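Local coordinates for protein post-proline cleaving enzyme (Rickettsia typhi, PDB 4HVT) that probably cleaves peptides after proline residues as a serine-type oligopeptidase of the prolyl oligopeptidase family, at residues A[478-483]-A[508-513]; A[448-453]-A[466-471]. All blocks are in the same frame, centred on the assembly; numbering follows the deposited sequence.

Interaction 1: A[478-483]-A[508-513]; sequences NPTLLE and AGVSVL
Val512 sets its two methyls against different partners: CG1 meets Leu482 CD1 at 3.6 Å, while CG2 packs against Thr480 CG2 at 3.9 Å. Two residues earlier on the same face, Val510 and Thr480 stand side by side, and Thr480 OG1 comes 3.5 Å from Val510 CB. Val510 CG2, anti to its own carbonyl carbon, reaches Asn478 CB. Four backbone bonds hold this register. Val510 N and Val512 N donate to Pro479 O and Leu481 O, and the return bonds run from Leu481 N to Val510 O (2.9 Å) and from Glu483 N to Val512 O. The strands are parallel, 14° apart, as expected for a beta-alpha-beta unit whose helix 498-505 lies between them in sequence, within the alpha/beta-hydrolase sheet. That helix ends in a Schellman motif with Ala508 as its C-prime residue. A water donates to both Asn478 OD1 (2.6 Å) and Ala508 O, tying the two chain entries together. Thr480 OG1 donates to Asn478 O from above the carbonyl plane at 2.8 Å, and Asn478 ND2 is held by Lys473 O and Ile554 O. Helix 536-551 packs on Leu482 and Val512, whereas Trp504 touches Leu481 and Ser511 on the other face.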
ATOM      1  N   ASN A 478     -14.124 -20.260  19.158  1.00 23.51           N
ATOM      2  CA  ASN A 478     -14.043 -18.836  18.961  1.00 22.46           C
ATOM      3  C   ASN A 478     -14.041 -18.454  17.476  1.00 21.07           C
ATOM      4  O   ASN A 478     -13.193 -18.914  16.714  1.00 20.78           O
ATOM      5  CB  ASN A 478     -12.807 -18.241  19.632  1.00 21.86           C
ATOM      6  CG  ASN A 478     -12.792 -18.542  21.109  1.00 22.10           C
ATOM      7  OD1 ASN A 478     -13.673 -18.064  21.823  1.00 23.18           O
ATOM      8  ND2 ASN A 478     -11.894 -19.437  21.542  1.00 22.01           N
ATOM      9  N   PRO A 479     -15.005 -17.622  17.072  1.00 20.50           N
ATOM     10  CA  PRO A 479     -14.959 -17.090  15.720  1.00 19.85           C
ATOM     11  C   PRO A 479     -13.629 -16.356  15.515  1.00 18.85           C
ATOM     12  O   PRO A 479     -13.284 -15.460  16.280  1.00 18.42           O
ATOM     13  CB  PRO A 479     -16.164 -16.127  15.673  1.00 19.75           C
ATOM     14  CG  PRO A 479     -17.047 -16.601  16.757  1.00 20.82           C
ATOM     15  CD  PRO A 479     -16.102 -17.019  17.848  1.00 20.82           C
ATOM     16  N   THR A 480     -12.894 -16.717  14.449  1.00 18.63           N
ATOM     17  CA  THR A 480     -11.514 -16.309  14.286  1.00 18.14           C
ATOM     18  C   THR A 480     -11.352 -15.837  12.863  1.00 18.01           C
ATOM     19  O   THR A 480     -11.862 -16.487  11.944  1.00 17.93           O
ATOM     20  CB  THR A 480     -10.558 -17.481  14.589  1.00 18.22           C
ATOM     21  OG1 THR A 480     -10.728 -17.869  15.955  1.00 18.83           O
ATOM     22  CG2 THR A 480      -9.089 -17.151  14.306  1.00 17.53           C
ATOM     23  N   LEU A 481     -10.699 -14.694  12.707  1.00 17.67           N
ATOM     24  CA  LEU A 481     -10.390 -14.149  11.401  1.00 18.08           C
ATOM     25  C   LEU A 481      -8.862 -14.079  11.240  1.00 17.20           C
ATOM     26  O   LEU A 481      -8.142 -13.363  11.987  1.00 17.13           O
ATOM     27  CB  LEU A 481     -11.084 -12.807  11.240  1.00 19.39           C
ATOM     28  CG  LEU A 481     -11.385 -12.101   9.925  1.00 20.82           C
ATOM     29  CD1 LEU A 481     -11.753 -13.086   8.801  1.00 22.48           C
ATOM     30  CD2 LEU A 481     -12.541 -11.166  10.360  1.00 22.50           C
ATOM     31  N   LEU A 482      -8.374 -14.847  10.273  1.00 16.21           N
ATOM     32  CA  LEU A 482      -6.957 -14.979   9.999  1.00 15.41           C
ATOM     33  C   LEU A 482      -6.674 -14.272   8.668  1.00 15.07           C
ATOM     34  O   LEU A 482      -7.336 -14.560   7.661  1.00 14.74           O
ATOM     35  CB  LEU A 482      -6.599 -16.458   9.887  1.00 15.64           C
ATOM     36  CG  LEU A 482      -5.246 -16.887   9.308  1.00 15.17           C
ATOM     37  CD1 LEU A 482      -4.029 -16.324  10.066  1.00 15.00           C
ATOM     38  CD2 LEU A 482      -5.210 -18.405   9.238  1.00 15.63           C
ATOM     39  N   GLU A 483      -5.693 -13.385   8.685  1.00 14.69           N
ATOM     40  CA  GLU A 483      -5.286 -12.612   7.496  1.00 14.71           C
ATOM     41  C   GLU A 483      -3.804 -12.798   7.218  1.00 13.22           C
ATOM     42  O   GLU A 483      -3.004 -13.076   8.136  1.00 12.62           O
ATOM     43  CB  GLU A 483      -5.588 -11.141   7.754  1.00 16.44           C
ATOM     44  CG  GLU A 483      -7.075 -10.878   7.988  1.00 19.70           C
ATOM     45  CD  GLU A 483      -7.416  -9.394   7.972  1.00 22.15           C
ATOM     46  OE1 GLU A 483      -7.084  -8.706   6.986  1.00 25.17           O
ATOM     47  OE2 GLU A 483      -8.025  -8.928   8.940  1.00 25.61           O
ATOM     48  N   ALA A 508     -15.790 -10.604  20.994  1.00 21.12           N
ATOM     49  CA  ALA A 508     -15.148 -11.856  21.435  1.00 21.13           C
ATOM     50  C   ALA A 508     -14.671 -12.735  20.259  1.00 20.63           C
ATOM     51  O   ALA A 508     -14.342 -13.903  20.447  1.00 20.96           O
ATOM     52  CB  ALA A 508     -16.023 -12.638  22.421  1.00 22.11           C
ATOM     53  N   GLY A 509     -14.574 -12.114  19.076  1.00 19.62           N
ATOM     54  CA  GLY A 509     -13.852 -12.726  17.959  1.00 18.95           C
ATOM     55  C   GLY A 509     -12.365 -12.672  18.196  1.00 18.52           C
ATOM     56  O   GLY A 509     -11.848 -11.792  18.914  1.00 18.07           O
ATOM     57  N   VAL A 510     -11.631 -13.560  17.526  1.00 17.90           N
ATOM     58  CA  VAL A 510     -10.188 -13.611  17.656  1.00 17.34           C
ATOM     59  C   VAL A 510      -9.663 -13.105  16.341  1.00 16.41           C
ATOM     60  O   VAL A 510     -10.218 -13.447  15.299  1.00 16.29           O
ATOM     61  CB  VAL A 510      -9.761 -15.088  17.876  1.00 17.85           C
ATOM     62  CG1 VAL A 510      -8.264 -15.217  17.873  1.00 17.52           C
ATOM     63  CG2 VAL A 510     -10.288 -15.595  19.222  1.00 18.37           C
ATOM     64  N   SER A 511      -8.563 -12.333  16.408  1.00 15.84           N
ATOM     65  CA  SER A 511      -7.889 -11.820  15.214  0.50 15.40           C
ATOM     66  C   SER A 511      -6.493 -12.437  15.075  1.00 15.01           C
ATOM     67  O   SER A 511      -5.746 -12.510  16.046  1.00 14.99           O
ATOM     68  CB  SER A 511      -7.746 -10.297  15.296  0.50 15.19           C
ATOM     69  OG  SER A 511      -8.993  -9.649  15.066  0.50 15.73           O
ATOM     70  N   VAL A 512      -6.118 -12.834  13.842  1.00 14.51           N
ATOM     71  CA  VAL A 512      -4.809 -13.389  13.642  1.00 14.41           C
ATOM     72  C   VAL A 512      -4.192 -12.855  12.375  1.00 14.03           C
ATOM     73  O   VAL A 512      -4.869 -12.749  11.368  1.00 13.72           O
ATOM     74  CB  VAL A 512      -4.811 -14.931  13.572  1.00 14.87           C
ATOM     75  CG1 VAL A 512      -3.411 -15.510  13.525  1.00 14.84           C
ATOM     76  CG2 VAL A 512      -5.536 -15.496  14.776  1.00 15.54           C
ATOM     77  N   LEU A 513      -2.913 -12.503  12.482  1.00 13.94           N
ATOM     78  CA  LEU A 513      -2.124 -12.054  11.330  1.00 13.69           C
ATOM     79  C   LEU A 513      -0.908 -12.942  11.213  1.00 13.69           C
ATOM     80  O   LEU A 513      -0.107 -13.001  12.144  1.00 13.59           O
ATOM     81  CB  LEU A 513      -1.627 -10.607  11.562  1.00 13.98           C
ATOM     82  CG  LEU A 513      -0.766  -9.954  10.474  1.00 14.36           C
ATOM     83  CD1 LEU A 513      -1.626  -9.670   9.291  1.00 15.20           C
ATOM     84  CD2 LEU A 513      -0.201  -8.661  11.059  1.00 14.98           C
TER
HETATM   85  O   HOH W   1     -15.369 -16.133  21.532  1.00 21.04           O

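Interaction 2: A[448-453]-A[466-471]; sequences VLEQKE and LVYKKG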
ATOM      1  N   VAL A 448      -5.598  -9.196  24.887  1.00 18.99           N
ATOM      2  CA  VAL A 448      -4.280  -9.794  24.887  1.00 18.47           C
ATOM      3  C   VAL A 448      -3.762  -9.763  23.462  1.00 17.69           C
ATOM      4  O   VAL A 448      -4.502 -10.071  22.528  1.00 17.15           O
ATOM      5  CB  VAL A 448      -4.319 -11.262  25.357  1.00 19.42           C
ATOM      6  CG1 VAL A 448      -2.904 -11.847  25.329  1.00 19.65           C
ATOM      7  CG2 VAL A 448      -4.893 -11.356  26.754  1.00 20.58           C
ATOM      8  N   LEU A 449      -2.492  -9.420  23.344  1.00 17.09           N
ATOM      9  CA  LEU A 449      -1.727  -9.458  22.113  1.00 16.74           C
ATOM     10  C   LEU A 449      -0.578 -10.430  22.353  1.00 17.20           C
ATOM     11  O   LEU A 449       0.313 -10.169  23.215  1.00 16.86           O
ATOM     12  CB  LEU A 449      -1.197  -8.060  21.776  1.00 16.17           C
ATOM     13  CG  LEU A 449      -0.137  -8.011  20.661  1.00 15.89           C
ATOM     14  CD1 LEU A 449      -0.685  -8.639  19.371  1.00 16.03           C
ATOM     15  CD2 LEU A 449       0.354  -6.603  20.418  1.00 15.58           C
ATOM     16  N   GLU A 450      -0.572 -11.550  21.607  1.00 17.92           N
ATOM     17  CA  GLU A 450       0.523 -12.497  21.704  1.00 19.32           C
ATOM     18  C   GLU A 450       1.253 -12.620  20.372  1.00 18.73           C
ATOM     19  O   GLU A 450       0.624 -12.801  19.323  1.00 19.56           O
ATOM     20  CB  GLU A 450       0.029 -13.876  22.091  1.00 21.90           C
ATOM     21  CG  GLU A 450      -0.282 -14.123  23.530  1.00 25.64           C
ATOM     22  CD  GLU A 450      -0.622 -15.589  23.713  1.00 29.81           C
ATOM     23  OE1 GLU A 450      -1.799 -15.889  23.975  1.00 36.35           O
ATOM     24  OE2 GLU A 450       0.285 -16.435  23.488  1.00 34.02           O
ATOM     25  N   GLN A 451       2.573 -12.623  20.437  1.00 18.07           N
ATOM     26  CA  GLN A 451       3.391 -12.952  19.255  1.00 17.50           C
ATOM     27  C   GLN A 451       3.847 -14.374  19.371  1.00 17.80           C
ATOM     28  O   GLN A 451       4.457 -14.762  20.367  1.00 18.53           O
ATOM     29  CB  GLN A 451       4.576 -11.994  19.131  1.00 16.54           C
ATOM     30  CG  GLN A 451       5.439 -12.323  17.952  1.00 16.12           C
ATOM     31  CD  GLN A 451       6.514 -11.299  17.701  1.00 15.57           C
ATOM     32  OE1 GLN A 451       6.571 -10.233  18.365  1.00 15.13           O
ATOM     33  NE2 GLN A 451       7.399 -11.624  16.758  1.00 15.15           N
ATOM     34  N   LYS A 452       3.425 -15.194  18.431  1.00 18.37           N
ATOM     35  CA  LYS A 452       3.646 -16.591  18.448  1.00 20.03           C
ATOM     36  C   LYS A 452       4.345 -17.047  17.157  1.00 20.08           C
ATOM     37  O   LYS A 452       4.613 -16.236  16.270  1.00 19.16           O
ATOM     38  CB  LYS A 452       2.268 -17.272  18.627  1.00 21.48           C
ATOM     39  CG  LYS A 452       1.602 -17.006  19.979  1.00 23.90           C
ATOM     40  CD  LYS A 452       0.188 -17.548  20.045  1.00 25.72           C
ATOM     41  CE  LYS A 452       0.160 -19.054  20.254  1.00 27.57           C
ATOM     42  NZ  LYS A 452       0.130 -19.394  21.698  1.00 28.37           N
ATOM     43  N   GLU A 453       4.724 -18.316  17.106  1.00 21.63           N
ATOM     44  CA  GLU A 453       5.282 -18.941  15.888  1.00 21.95           C
ATOM     45  C   GLU A 453       4.704 -20.292  15.581  1.00 22.01           C
ATOM     46  O   GLU A 453       4.465 -21.091  16.440  1.00 21.09           O
ATOM     47  CB  GLU A 453       6.782 -19.098  15.984  1.00 24.78           C
ATOM     48  CG  GLU A 453       7.511 -17.767  16.194  1.00 27.86           C
ATOM     49  CD  GLU A 453       9.020 -17.926  16.182  1.00 30.81           C
ATOM     50  OE1 GLU A 453       9.493 -19.019  16.610  1.00 31.71           O
ATOM     51  OE2 GLU A 453       9.715 -16.962  15.728  1.00 34.17           O
ATOM     52  N   LEU A 466      -1.597 -12.859  17.492  1.00 16.31           N
ATOM     53  CA  LEU A 466      -2.862 -13.329  17.960  1.00 16.54           C
ATOM     54  C   LEU A 466      -3.440 -12.274  18.931  1.00 16.64           C
ATOM     55  O   LEU A 466      -2.754 -11.885  19.892  1.00 16.37           O
ATOM     56  CB  LEU A 466      -2.627 -14.627  18.714  1.00 17.40           C
ATOM     57  CG  LEU A 466      -3.809 -15.189  19.471  1.00 17.94           C
ATOM     58  CD1 LEU A 466      -4.977 -15.631  18.596  1.00 18.21           C
ATOM     59  CD2 LEU A 466      -3.326 -16.362  20.336  1.00 18.38           C
ATOM     60  N   VAL A 467      -4.668 -11.805  18.680  1.00 16.58           N
ATOM     61  CA  VAL A 467      -5.341 -10.812  19.531  1.00 17.00           C
ATOM     62  C   VAL A 467      -6.716 -11.365  19.931  1.00 17.82           C
ATOM     63  O   VAL A 467      -7.483 -11.865  19.085  1.00 17.88           O
ATOM     64  CB  VAL A 467      -5.556  -9.472  18.806  1.00 16.57           C
ATOM     65  CG1 VAL A 467      -6.401  -8.494  19.634  1.00 17.35           C
ATOM     66  CG2 VAL A 467      -4.213  -8.843  18.527  1.00 16.20           C
ATOM     67  N   TYR A 468      -7.026 -11.303  21.221  1.00 18.56           N
ATOM     68  CA  TYR A 468      -8.298 -11.815  21.710  1.00 20.28           C
ATOM     69  C   TYR A 468      -8.746 -11.031  22.933  1.00 21.08           C
ATOM     70  O   TYR A 468      -7.984 -10.243  23.548  1.00 20.86           O
ATOM     71  CB  TYR A 468      -8.265 -13.338  22.016  1.00 21.26           C
ATOM     72  CG  TYR A 468      -7.246 -13.789  23.032  1.00 22.49           C
ATOM     73  CD1 TYR A 468      -5.956 -14.187  22.654  1.00 22.81           C
ATOM     74  CD2 TYR A 468      -7.585 -13.864  24.374  1.00 23.38           C
ATOM     75  CE1 TYR A 468      -5.042 -14.635  23.615  1.00 24.29           C
ATOM     76  CE2 TYR A 468      -6.678 -14.299  25.311  1.00 25.03           C
ATOM     77  CZ  TYR A 468      -5.418 -14.702  24.920  1.00 25.63           C
ATOM     78  OH  TYR A 468      -4.532 -15.082  25.920  1.00 28.57           O
ATOM     79  N   LYS A 469     -10.009 -11.219  23.258  1.00 22.42           N
ATOM     80  CA  LYS A 469     -10.567 -10.551  24.453  1.00 23.28           C
ATOM     81  C   LYS A 469     -10.312 -11.394  25.711  1.00 23.76           C
ATOM     82  O   LYS A 469     -10.505 -12.595  25.701  1.00 22.76           O
ATOM     83  CB  LYS A 469     -12.056 -10.313  24.218  1.00 25.33           C
ATOM     84  CG  LYS A 469     -12.679  -9.287  25.154  1.00 27.16           C
ATOM     85  CD  LYS A 469     -14.172  -9.149  24.868  1.00 29.93           C
ATOM     86  CE  LYS A 469     -14.860  -8.118  25.759  1.00 31.94           C
ATOM     87  NZ  LYS A 469     -16.138  -7.620  25.155  1.00 32.30           N
ATOM     88  N   LYS A 470      -9.864 -10.786  26.805  1.00 23.83           N
ATOM     89  CA  LYS A 470      -9.623 -11.557  28.019  1.00 25.40           C
ATOM     90  C   LYS A 470     -10.914 -12.230  28.469  1.00 26.14           C
ATOM     91  O   LYS A 470     -12.019 -11.654  28.397  1.00 26.69           O
ATOM     92  CB  LYS A 470      -9.075 -10.689  29.128  1.00 25.77           C
ATOM     93  CG  LYS A 470      -7.609 -10.359  28.964  1.00 26.03           C
ATOM     94  CD  LYS A 470      -7.100  -9.439  30.040  1.00 25.88           C
ATOM     95  CE  LYS A 470      -5.736  -8.883  29.682  1.00 25.99           C
ATOM     96  NZ  LYS A 470      -5.190  -8.110  30.824  1.00 26.14           N
ATOM     97  N   GLY A 471     -10.778 -13.484  28.873  1.00 26.85           N
ATOM     98  CA  GLY A 471     -11.921 -14.231  29.363  1.00 27.08           C
ATOM     99  C   GLY A 471     -12.462 -15.249  28.400  1.00 27.09           C
ATOM    100  O   GLY A 471     -13.275 -16.068  28.797  1.00 28.32           O
TER
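Leu466 O takes a nearly straight bond from Glu450 N (2.8 Å, 174° at the hydrogen) and also receives a CA-H contact from Leu449 CA at 3.4 Å. Leu466 N returns a bond to Glu450 O, making these two residues a hydrogen-bonded antiparallel pair in the beta hairpin of strands 447-455 and 461-469, at one margin of the mixed alpha/beta-hydrolase sheet. Val448 and Tyr468 form the next such pair, bonded both ways through their backbones.

On that pair the two side chains lie side by side, pointing the same way, and the tyrosine ring turns a face to the valine. Val448 CB sits over that face, 3.9 Å from the centroid and displaced toward the rim, closest to Tyr468 CZ; this is a CH-pi contact. A chi1 of 59° puts Tyr468 CG between its own backbone N and carbonyl carbon; the far end of the ring comes close to Val448 of the neighbouring strand. At the ring edge, in its plane, Glu450 OE1 accepts a weak bond from Tyr468 OH at 3.5 Å, with the carboxylate turned 76° to the ring. The other carboxylate oxygen, OE2, makes a long salt bridge to Lys452 NZ within the same strand. On this same face Lys452 CD lies 3.7 Å from Leu466 CD2. Phe474 meets the tyrosine ring edge-to-face.

On the reverse side, Leu449 CD1 packs on Val467 CG2 in the non-hydrogen-bonded pair, with Ile418 touching both residues. Back at Val448, beyond the end of strand 461-469, Lys470 crosses the valine at about a right angle, its CG 3.6 Å from Val448 CG2.

Strands 461-469 and 510-514 are neighbours in one sheet, and the centres of interactions 1 and 2 lie about 10 Å apart. The seam is antiparallel: Ser511 N lies 2.9 Å from Val467 O, a probable hydrogen bond. Leu466 CD1 then carries hydrophobic contact from interaction 2 into interaction 1, touching Val510 CG1 at 3.4 Å and Val512 CG2 at 3.9 Å. Along the chain they follow in series, the hairpin closing before the parallel crossover opens. Strand 480-483, on the side away from strand 510-514, adjoins strand 560-565, which leads to the probable nucleophile elbow at Ser566; Glu483 OE1 forms a salt bridge with Lys563 NZ there, and the glutamate side chain lies near the elbow without touching it.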